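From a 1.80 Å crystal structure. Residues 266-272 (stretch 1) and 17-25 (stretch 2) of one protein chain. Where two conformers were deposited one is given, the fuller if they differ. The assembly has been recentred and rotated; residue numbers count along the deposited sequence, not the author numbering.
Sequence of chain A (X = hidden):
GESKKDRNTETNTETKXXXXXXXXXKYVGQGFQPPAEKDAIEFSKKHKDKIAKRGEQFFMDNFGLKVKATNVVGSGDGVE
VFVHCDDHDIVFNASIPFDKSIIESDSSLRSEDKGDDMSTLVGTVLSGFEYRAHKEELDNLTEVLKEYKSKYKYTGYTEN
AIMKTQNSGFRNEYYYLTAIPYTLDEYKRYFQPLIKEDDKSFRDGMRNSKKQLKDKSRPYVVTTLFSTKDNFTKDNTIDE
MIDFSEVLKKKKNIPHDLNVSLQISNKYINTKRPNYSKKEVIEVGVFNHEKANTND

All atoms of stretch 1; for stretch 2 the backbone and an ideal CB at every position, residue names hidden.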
# COMPACT_ATOMS: atom_id res chain seq x y z
N ASN A 266 13.02 -8.98 11.82
CA ASN A 266 13.77 -8.34 12.91
C ASN A 266 13.35 -6.84 13.01
O ASN A 266 12.50 -6.37 12.23
CB ASN A 266 15.29 -8.55 12.74
CG ASN A 266 15.94 -7.79 11.60
OD1 ASN A 266 15.41 -6.82 11.06
ND2 ASN A 266 17.15 -8.20 11.25
N LYS A 267 13.91 -6.10 13.99
CA LYS A 267 13.48 -4.73 14.28
C LYS A 267 13.97 -3.67 13.30
O LYS A 267 13.63 -2.50 13.47
CB LYS A 267 13.95 -4.34 15.71
CG LYS A 267 15.46 -4.21 15.88
CD LYS A 267 15.84 -3.68 17.27
CE LYS A 267 15.71 -4.69 18.38
NZ LYS A 267 16.15 -4.13 19.69
N TYR A 268 14.79 -4.06 12.30
CA TYR A 268 15.44 -3.07 11.44
C TYR A 268 14.78 -2.85 10.10
O TYR A 268 14.04 -3.69 9.61
CB TYR A 268 16.90 -3.46 11.22
CG TYR A 268 17.69 -3.53 12.51
CD1 TYR A 268 18.11 -2.38 13.16
CD2 TYR A 268 17.97 -4.76 13.10
CE1 TYR A 268 18.81 -2.44 14.37
CE2 TYR A 268 18.69 -4.84 14.30
CZ TYR A 268 19.10 -3.67 14.93
OH TYR A 268 19.80 -3.74 16.11
N ILE A 269 15.08 -1.70 9.50
CA ILE A 269 14.57 -1.33 8.19
C ILE A 269 15.67 -0.59 7.43
O ILE A 269 16.38 0.24 8.01
CB ILE A 269 13.23 -0.52 8.25
CG1 ILE A 269 12.55 -0.36 6.85
CG2 ILE A 269 13.39 0.84 8.94
CD1 ILE A 269 11.99 -1.69 6.21
N ASN A 270 15.81 -0.91 6.14
CA ASN A 270 16.78 -0.23 5.28
C ASN A 270 16.25 1.20 5.02
O ASN A 270 15.15 1.34 4.50
CB ASN A 270 16.93 -1.02 3.98
CG ASN A 270 18.02 -0.50 3.09
OD1 ASN A 270 17.92 0.56 2.49
ND2 ASN A 270 19.09 -1.26 2.99
N THR A 271 17.01 2.23 5.39
CA THR A 271 16.51 3.62 5.30
C THR A 271 16.34 4.13 3.86
O THR A 271 15.37 4.84 3.59
CB THR A 271 17.40 4.59 6.11
OG1 THR A 271 18.74 4.52 5.63
CG2 THR A 271 17.36 4.29 7.62
N LYS A 272 17.28 3.80 2.96
CA LYS A 272 17.24 4.26 1.57
C LYS A 272 16.17 3.50 0.78
O LYS A 272 15.50 4.09 -0.06
CB LYS A 272 18.63 4.08 0.93
CG LYS A 272 18.79 4.76 -0.43
CD LYS A 272 20.14 4.41 -1.06
CE LYS A 272 20.46 5.29 -2.25
NZ LYS A 272 21.75 4.92 -2.89
N UNK A 17 23.82 12.88 9.40
CA UNK A 17 23.70 11.88 8.34
C UNK A 17 22.60 10.84 8.69
O UNK A 17 22.05 10.88 9.80
CB UNK A 17 25.05 11.18 8.12
N UNK A 18 22.29 9.92 7.76
CA UNK A 18 21.29 8.87 7.99
C UNK A 18 21.98 7.50 7.90
O UNK A 18 22.55 7.19 6.86
CB UNK A 18 20.15 8.97 6.98
N UNK A 19 21.87 6.63 8.94
CA UNK A 19 22.51 5.30 8.84
C UNK A 19 21.81 4.41 7.81
O UNK A 19 20.63 4.66 7.51
CB UNK A 19 22.51 4.61 10.20
N UNK A 20 22.52 3.37 7.30
CA UNK A 20 22.01 2.40 6.33
C UNK A 20 20.76 1.71 6.86
O UNK A 20 19.80 1.49 6.11
CB UNK A 20 23.08 1.36 6.00
N UNK A 21 20.80 1.34 8.13
CA UNK A 21 19.70 0.65 8.78
C UNK A 21 19.34 1.35 10.07
O UNK A 21 20.21 1.95 10.70
CB UNK A 21 20.05 -0.81 9.05
N UNK A 22 18.07 1.30 10.43
CA UNK A 22 17.50 1.89 11.62
C UNK A 22 16.44 1.00 12.18
O UNK A 22 15.84 0.22 11.42
CB UNK A 22 16.93 3.28 11.33
N UNK A 23 16.10 1.19 13.46
CA UNK A 23 14.96 0.51 14.07
C UNK A 23 13.68 0.99 13.37
O UNK A 23 13.49 2.20 13.16
CB UNK A 23 14.90 0.78 15.58
N UNK A 24 12.84 0.04 12.97
CA UNK A 24 11.59 0.37 12.27
C UNK A 24 10.70 1.32 13.09
O UNK A 24 10.05 2.19 12.51
CB UNK A 24 10.82 -0.91 11.95
N UNK A 25 10.72 1.20 14.44
CA UNK A 25 9.93 2.06 15.33
C UNK A 25 10.37 3.54 15.28
O UNK A 25 9.59 4.42 15.63
CB UNK A 25 10.04 1.54 16.77

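Position 17 has nothing of stretch 1 within reach of its CB, so almost any residue would suit it; it is Ser17.

At position 18 the CB points toward stretch 1 and lies 4.9 Å from Thr271 OG1, leaving room for a short side chain, apolar or small polar. Val18 brings CG1 to 3.7 Å from Thr271 OG1.

At position 19 the CB points sideways into open space, and a phi of -69° permits many residues, proline included. The backbone matters more: its carbonyl accepts a hydrogen bond from Thr271, OG1 to O 2.7 Å. Pro19 fits, since the contact asks for no NH at this position.

Position 20 directs its CB away from stretch 1, which therefore sets little limit on the side chain, and many would suit; its carbonyl O accepts a hydrogen bond from Thr271 N at 3.0 Å, as any residue's could. It is Glu20. A water bridges Glu20 O and Asn270 OD1, donating to both.

Position 21 begins the strand, in a non-hydrogen-bonded antiparallel pair with Asn270. Its CB shares a face with the Asn270 side chain and lies 4.7 Å from Tyr268 CB, so a long side chain, apolar or polar, could extend along stretch 1. Glu21 places OE1 3.5 Å from Tyr268 CB, and a water donates to OE1 while accepting from Asn266 ND2.

Position 22 pairs with Ile269 through two hydrogen bonds: its N donates to Ile269 O at 3.1 Å, and its O accepts from Ile269 N at 2.8 Å. The ideal CB, on the same face as the Ile269 side chain, is 3.9 Å from Thr271 CG2; valine, isoleucine, leucine or methionine would suit this methyl. It is Met22, modelled as selenomethionine, with CB 3.7 Å from Thr271 CG2.

Position 23 pairs with Tyr268 without hydrogen bonds, and the side chains diverge. Its CB, directed away overall, is still 4.1 Å from Lys267 O, and the aliphatic part of Lys267 runs nearby, so a side chain with a methylene stem fits. Glu23 sets CG 3.9 Å from Lys267 CD.

At position 24 the backbone N donates to Lys267 O at 2.7 Å, which excludes proline if that bond is kept. The ideal CB is 3.6 Å from Lys267 O and 4.3 Å from Ile269 CG2, a close setting that favours a small residue. Ala24 suits it, its methyl making an apolar contact with Ile269.

Position 25 points sideways, beyond contact, and tolerates many residues. It is Ser25.

Stretch 2 (17-25) SVPEEMEAS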
# COMPACT_ATOMS: atom_id res chain seq x y z
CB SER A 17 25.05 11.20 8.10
OG SER A 17 25.38 10.27 9.11
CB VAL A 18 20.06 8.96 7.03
CG1 VAL A 18 19.07 7.82 7.30
CG2 VAL A 18 19.36 10.31 7.12
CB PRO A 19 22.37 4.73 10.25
CG PRO A 19 21.22 5.45 10.85
CD PRO A 19 21.21 6.83 10.24
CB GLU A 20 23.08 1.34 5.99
CG GLU A 20 22.70 0.45 4.82
CD GLU A 20 23.63 -0.71 4.51
OE1 GLU A 20 24.80 -0.46 4.13
OE2 GLU A 20 23.17 -1.87 4.59
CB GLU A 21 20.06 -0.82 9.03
CG GLU A 21 19.03 -1.78 8.48
CD GLU A 21 19.43 -3.25 8.47
OE1 GLU A 21 19.95 -3.73 9.50
OE2 GLU A 21 19.18 -3.92 7.45
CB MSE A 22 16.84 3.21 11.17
CG MSE A 22 16.82 4.28 12.20
SE MSE A 22 16.09 5.82 11.29
CE MSE A 22 17.59 6.55 10.71
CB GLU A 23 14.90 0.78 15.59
CG GLU A 23 16.05 0.11 16.32
CD GLU A 23 16.16 0.41 17.80
OE1 GLU A 23 15.12 0.45 18.49
OE2 GLU A 23 17.31 0.52 18.28
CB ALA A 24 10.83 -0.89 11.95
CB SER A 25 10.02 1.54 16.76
OG SER A 25 11.36 1.63 17.21
O HOH W 1 20.54 6.02 4.28
O HOH W 2 19.89 2.34 3.50
O HOH W 3 18.87 -6.36 9.28
O HOH W 4 11.87 -1.53 15.37
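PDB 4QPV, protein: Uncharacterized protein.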